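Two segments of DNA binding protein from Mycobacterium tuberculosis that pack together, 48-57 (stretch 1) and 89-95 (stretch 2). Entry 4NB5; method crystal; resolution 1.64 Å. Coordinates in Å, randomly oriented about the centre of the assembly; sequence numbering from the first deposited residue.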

ATOM      1  N   PRO B  48      -0.604  -6.176 -26.220  1.00 15.29           N
ATOM      2  CA  PRO B  48      -1.164  -6.788 -25.014  1.00 15.32           C
ATOM      3  C   PRO B  48      -1.010  -5.899 -23.792  1.00 16.79           C
ATOM      4  O   PRO B  48      -0.212  -4.960 -23.802  1.00 14.86           O
ATOM      5  CB  PRO B  48      -0.324  -8.060 -24.847  1.00 23.94           C
ATOM      6  CG  PRO B  48       0.971  -7.732 -25.470  1.00 35.18           C
ATOM      7  CD  PRO B  48       0.653  -6.828 -26.627  1.00 22.55           C
ATOM      8  N   GLU B  49      -1.755  -6.217 -22.745  1.00 15.77           N
ATOM      9  CA  GLU B  49      -1.720  -5.434 -21.523  1.00 13.17           C
ATOM     10  C   GLU B  49      -0.338  -5.436 -20.885  1.00 14.47           C
ATOM     11  O   GLU B  49       0.107  -4.413 -20.369  1.00 14.40           O
ATOM     12  CB  GLU B  49      -2.779  -5.936 -20.545  1.00 17.23           C
ATOM     13  CG  GLU B  49      -4.183  -5.821 -21.110  1.00 19.12           C
ATOM     14  CD  GLU B  49      -5.259  -6.224 -20.126  1.00 24.83           C
ATOM     15  OE1 GLU B  49      -4.959  -6.336 -18.920  1.00 33.31           O
ATOM     16  OE2 GLU B  49      -6.410  -6.431 -20.567  1.00 40.61           O
ATOM     17  N   ARG B  50       0.359  -6.567 -20.921  1.00 14.22           N
ATOM     18  CA  ARG B  50       1.703  -6.597 -20.370  1.00 15.15           C
ATOM     19  C   ARG B  50       2.729  -6.076 -21.383  1.00 17.34           C
ATOM     20  O   ARG B  50       2.684  -6.419 -22.563  1.00 21.75           O
ATOM     21  CB  ARG B  50       2.073  -8.005 -19.895  1.00 24.51           C
ATOM     22  CG  ARG B  50       2.684  -8.887 -20.955  1.00 51.65           C
ATOM     23  CD  ARG B  50       3.279 -10.127 -20.323  1.00 52.35           C
ATOM     24  NE  ARG B  50       4.069 -10.894 -21.278  1.00 62.25           N
ATOM     25  CZ  ARG B  50       4.815 -11.942 -20.955  1.00 64.81           C
ATOM     26  NH1 ARG B  50       4.878 -12.356 -19.696  1.00 38.35           N
ATOM     27  NH2 ARG B  50       5.503 -12.578 -21.894  1.00 53.97           N
ATOM     28  N   GLN B  51       3.643  -5.239 -20.903  1.00 15.88           N
ATOM     29  CA  GLN B  51       4.654  -4.607 -21.744  1.00 16.29           C
ATOM     30  C   GLN B  51       6.031  -4.726 -21.108  1.00 14.59           C
ATOM     31  O   GLN B  51       6.183  -4.527 -19.898  1.00 17.60           O
ATOM     32  CB  GLN B  51       4.337  -3.117 -21.918  1.00 16.28           C
ATOM     33  CG  GLN B  51       2.987  -2.827 -22.535  1.00 15.37           C
ATOM     34  CD  GLN B  51       3.045  -2.769 -24.047  1.00 17.26           C
ATOM     35  OE1 GLN B  51       3.760  -1.945 -24.617  1.00 14.85           O
ATOM     36  NE2 GLN B  51       2.295  -3.640 -24.702  1.00 18.59           N
ATOM     37  N   SER B  52       7.045  -5.012 -21.922  1.00 17.88           N
ATOM     38  CA  SER B  52       8.419  -5.037 -21.431  1.00 19.09           C
ATOM     39  C   SER B  52       8.972  -3.631 -21.262  1.00 14.64           C
ATOM     40  O   SER B  52       8.484  -2.676 -21.874  1.00 16.99           O
ATOM     41  CB  SER B  52       9.314  -5.808 -22.403  1.00 23.21           C
ATOM     42  OG  SER B  52       9.589  -5.025 -23.552  1.00 20.07           O
ATOM     43  N   SER B  53      10.008  -3.503 -20.440  1.00 15.70           N
ATOM     44  CA  SER B  53      10.663  -2.219 -20.223  1.00 19.01           C
ATOM     45  C   SER B  53      11.108  -1.602 -21.549  1.00 20.86           C
ATOM     46  O   SER B  53      10.946  -0.398 -21.781  1.00 16.05           O
ATOM     47  CB  SER B  53      11.873  -2.389 -19.300  1.00 28.46           C
ATOM     48  OG  SER B  53      11.465  -2.662 -17.972  1.00 43.14           O
ATOM     49  N   GLU B  54      11.651  -2.441 -22.426  1.00 19.11           N
ATOM     50  CA  GLU B  54      12.141  -1.991 -23.724  1.00 23.06           C
ATOM     51  C   GLU B  54      10.993  -1.488 -24.596  1.00 14.07           C
ATOM     52  O   GLU B  54      11.109  -0.445 -25.243  1.00 16.53           O
ATOM     53  CB  GLU B  54      12.882  -3.132 -24.428  1.00 22.43           C
ATOM     54  CG  GLU B  54      14.171  -3.582 -23.727  1.00 48.67           C
ATOM     55  CD  GLU B  54      13.950  -4.262 -22.374  1.00 64.03           C
ATOM     56  OE1 GLU B  54      14.813  -4.090 -21.485  1.00 62.67           O
ATOM     57  OE2 GLU B  54      12.934  -4.975 -22.196  1.00 37.24           O
ATOM     58  N   GLU B  55       9.887  -2.228 -24.599  1.00 17.66           N
ATOM     59  CA  GLU B  55       8.707  -1.862 -25.375  1.00 12.44           C
ATOM     60  C   GLU B  55       8.141  -0.519 -24.928  1.00 14.04           C
ATOM     61  O   GLU B  55       7.701   0.290 -25.751  1.00 13.71           O
ATOM     62  CB  GLU B  55       7.629  -2.938 -25.245  1.00 17.11           C
ATOM     63  CG  GLU B  55       7.897  -4.189 -26.061  1.00 20.29           C
ATOM     64  CD  GLU B  55       6.857  -5.274 -25.834  1.00 50.82           C
ATOM     65  OE1 GLU B  55       6.236  -5.298 -24.747  1.00 28.08           O
ATOM     66  OE2 GLU B  55       6.660  -6.102 -26.747  1.00 39.52           O
ATOM     67  N   LEU B  56       8.151  -0.293 -23.617  1.00 15.51           N
ATOM     68  CA  LEU B  56       7.643   0.952 -23.052  1.00 14.45           C
ATOM     69  C   LEU B  56       8.534   2.122 -23.438  1.00 15.49           C
ATOM     70  O   LEU B  56       8.051   3.185 -23.829  1.00 15.07           O
ATOM     71  CB  LEU B  56       7.541   0.842 -21.528  1.00 14.11           C
ATOM     72  CG  LEU B  56       6.497  -0.168 -21.055  1.00 18.20           C
ATOM     73  CD1 LEU B  56       6.593  -0.406 -19.552  1.00 17.69           C
ATOM     74  CD2 LEU B  56       5.097   0.291 -21.431  1.00 16.16           C
ATOM     75  N   ALA B  57       9.846   1.924 -23.341  1.00 15.54           N
ATOM     76  CA  ALA B  57      10.785   2.971 -23.705  1.00 13.77           C
ATOM     77  C   ALA B  57      10.619   3.339 -25.175  1.00 16.03           C
ATOM     78  O   ALA B  57      10.684   4.509 -25.532  1.00 14.13           O
ATOM     79  CB  ALA B  57      12.206   2.527 -23.429  1.00 19.90           C
ATOM     80  N   ARG B  89      14.297 -12.904 -19.030  1.00 43.03           N
ATOM     81  CA  ARG B  89      14.974 -12.018 -18.085  1.00 58.83           C
ATOM     82  C   ARG B  89      14.712 -10.542 -18.391  1.00 42.17           C
ATOM     83  O   ARG B  89      15.370  -9.652 -17.852  1.00 36.74           O
ATOM     84  CB  ARG B  89      16.470 -12.340 -18.008  1.00 55.61           C
ATOM     85  CG  ARG B  89      17.389 -11.567 -18.935  1.00 65.56           C
ATOM     86  CD  ARG B  89      18.830 -11.974 -18.648  1.00 73.34           C
ATOM     87  NE  ARG B  89      19.801 -11.390 -19.570  1.00 85.60           N
ATOM     88  CZ  ARG B  89      20.152 -11.924 -20.735  1.00 86.70           C
ATOM     89  NH1 ARG B  89      19.603 -13.060 -21.151  1.00 85.63           N
ATOM     90  NH2 ARG B  89      21.052 -11.315 -21.495  1.00 79.38           N
ATOM     91  N   ARG B  90      13.724 -10.296 -19.242  1.00 36.30           N
ATOM     92  CA  ARG B  90      13.195  -8.954 -19.433  1.00 42.44           C
ATOM     93  C   ARG B  90      12.273  -8.606 -18.267  1.00 30.11           C
ATOM     94  O   ARG B  90      11.669  -9.489 -17.656  1.00 39.12           O
ATOM     95  CB  ARG B  90      12.426  -8.865 -20.753  1.00 38.07           C
ATOM     96  CG  ARG B  90      13.319  -8.769 -21.984  1.00 43.18           C
ATOM     97  CD  ARG B  90      12.537  -9.014 -23.263  1.00 35.32           C
ATOM     98  NE  ARG B  90      12.116 -10.407 -23.378  1.00 67.74           N
ATOM     99  CZ  ARG B  90      11.402 -10.893 -24.388  1.00 48.99           C
ATOM    100  NH1 ARG B  90      11.020 -10.100 -25.383  1.00 62.66           N
ATOM    101  NH2 ARG B  90      11.066 -12.176 -24.405  1.00 59.58           N
ATOM    102  N   THR B  91      12.186  -7.318 -17.953  1.00 37.10           N
ATOM    103  CA  THR B  91      11.241  -6.823 -16.958  1.00 28.44           C
ATOM    104  C   THR B  91       9.935  -6.442 -17.653  1.00 29.21           C
ATOM    105  O   THR B  91       9.954  -5.719 -18.645  1.00 26.42           O
ATOM    106  CB  THR B  91      11.795  -5.583 -16.234  1.00 36.03           C
ATOM    107  OG1 THR B  91      13.015  -5.919 -15.562  1.00 36.96           O
ATOM    108  CG2 THR B  91      10.788  -5.056 -15.217  1.00 40.40           C
ATOM    109  N   TYR B  92       8.811  -6.944 -17.150  1.00 23.79           N
ATOM    110  CA  TYR B  92       7.502  -6.576 -17.692  1.00 18.21           C
ATOM    111  C   TYR B  92       6.695  -5.775 -16.679  1.00 17.53           C
ATOM    112  O   TYR B  92       6.843  -5.951 -15.470  1.00 18.08           O
ATOM    113  CB  TYR B  92       6.697  -7.813 -18.079  1.00 23.42           C
ATOM    114  CG  TYR B  92       7.299  -8.604 -19.207  1.00 29.87           C
ATOM    115  CD1 TYR B  92       7.027  -8.282 -20.528  1.00 29.44           C
ATOM    116  CD2 TYR B  92       8.136  -9.681 -18.949  1.00 31.50           C
ATOM    117  CE1 TYR B  92       7.575  -9.010 -21.564  1.00 40.85           C
ATOM    118  CE2 TYR B  92       8.689 -10.413 -19.979  1.00 43.64           C
ATOM    119  CZ  TYR B  92       8.406 -10.074 -21.283  1.00 50.18           C
ATOM    120  OH  TYR B  92       8.958 -10.805 -22.310  1.00 46.49           O
ATOM    121  N   PHE B  93       5.833  -4.898 -17.184  1.00 17.37           N
ATOM    122  CA  PHE B  93       4.880  -4.198 -16.334  1.00 12.99           C
ATOM    123  C   PHE B  93       3.495  -4.353 -16.913  1.00 12.38           C
ATOM    124  O   PHE B  93       3.320  -4.574 -18.114  1.00 14.77           O
ATOM    125  CB  PHE B  93       5.211  -2.709 -16.223  1.00 12.26           C
ATOM    126  CG  PHE B  93       6.536  -2.432 -15.595  1.00 13.57           C
ATOM    127  CD1 PHE B  93       6.694  -2.486 -14.220  1.00 15.19           C
ATOM    128  CD2 PHE B  93       7.633  -2.132 -16.381  1.00 21.86           C
ATOM    129  CE1 PHE B  93       7.925  -2.230 -13.642  1.00 21.39           C
ATOM    130  CE2 PHE B  93       8.863  -1.883 -15.810  1.00 22.34           C
ATOM    131  CZ  PHE B  93       9.010  -1.930 -14.440  1.00 24.55           C
ATOM    132  N   ARG B  94       2.517  -4.205 -16.034  1.00 12.60           N
ATOM    133  CA  ARG B  94       1.139  -4.338 -16.417  1.00 11.93           C
ATOM    134  C   ARG B  94       0.264  -3.501 -15.484  1.00 12.21           C
ATOM    135  O   ARG B  94       0.559  -3.363 -14.345  1.00 13.17           O
ATOM    136  CB  ARG B  94       0.786  -5.762 -16.159  1.00 17.28           C
ATOM    137  CG  ARG B  94      -0.280  -6.332 -16.917  1.00 24.91           C
ATOM    138  CD  ARG B  94      -0.729  -7.535 -16.125  1.00 24.43           C
ATOM    139  NE  ARG B  94      -2.020  -7.098 -16.044  1.00 34.98           N
ATOM    140  CZ  ARG B  94      -2.941  -7.428 -16.876  1.00 34.83           C
ATOM    141  NH1 ARG B  94      -2.786  -8.331 -17.770  1.00 64.86           N
ATOM    142  NH2 ARG B  94      -4.024  -6.821 -16.739  1.00 55.18           N
ATOM    143  N   LEU B  95      -0.799  -2.952 -16.013  1.00 11.22           N
ATOM    144  CA  LEU B  95      -1.762  -2.302 -15.148  1.00  9.37           C
ATOM    145  C   LEU B  95      -2.350  -3.345 -14.218  1.00 10.73           C
ATOM    146  O   LEU B  95      -2.641  -4.473 -14.623  1.00 11.97           O
ATOM    147  CB  LEU B  95      -2.875  -1.673 -15.978  1.00 11.92           C
ATOM    148  CG  LEU B  95      -3.768  -0.687 -15.244  1.00 11.33           C
ATOM    149  CD1 LEU B  95      -3.067   0.652 -15.084  1.00 12.14           C
ATOM    150  CD2 LEU B  95      -5.084  -0.530 -15.989  1.00 12.37           C
TER
HETATM  151  O   HOH W   1      -1.527  -2.958 -18.826  1.00 13.09           O
HETATM  152  O   HOH W   2      14.048  -5.497 -19.465  1.00 45.20           O

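The two segments pair as a short antiparallel ladder that runs directly into a helix, burying 601 Å² in all. Pro48, preceded by a cis peptide bond, stays clear of stretch 2, but its O accepts a hydrogen bond from Gln51 NE2 (3.0 Å). Glu49 directs its carboxylate to Arg94, forming a salt bridge with a very short OE1–NH2 distance of 2.4 Å; its CB lies over one face of that guanidinium. A water joins the backbones here, donating to Glu49 O (2.7 Å) and accepting from Leu95 N (2.9 Å). The long side chain of Arg50 rises off the sheet, and its guanidinium lies flat on the Tyr92 ring, with planes at 10° and Arg50 CZ 4.1 Å from the centroid of the Tyr92 ring, a cation–pi arrangement. Gln51 and Phe93 form the hydrogen-bonded pair: Gln51 N donates to Phe93 O (2.9 Å) and Phe93 N to Gln51 O (2.8 Å), both nearly linear. Ser52 CB lies 3.7 Å from Tyr92 CE1. The short hydroxyl of Ser52 suits the N-cap, its OG accepting from Glu55 N (3.0 Å), while Ser52 N donates to Glu55 OE1 (3.0 Å). Ser53 N extends the ladder to Thr91 O (2.9 Å). One helical turn after Ser52, buried Leu56 packs CD1 against Phe93 CD2 (3.8 Å), an apolar contact.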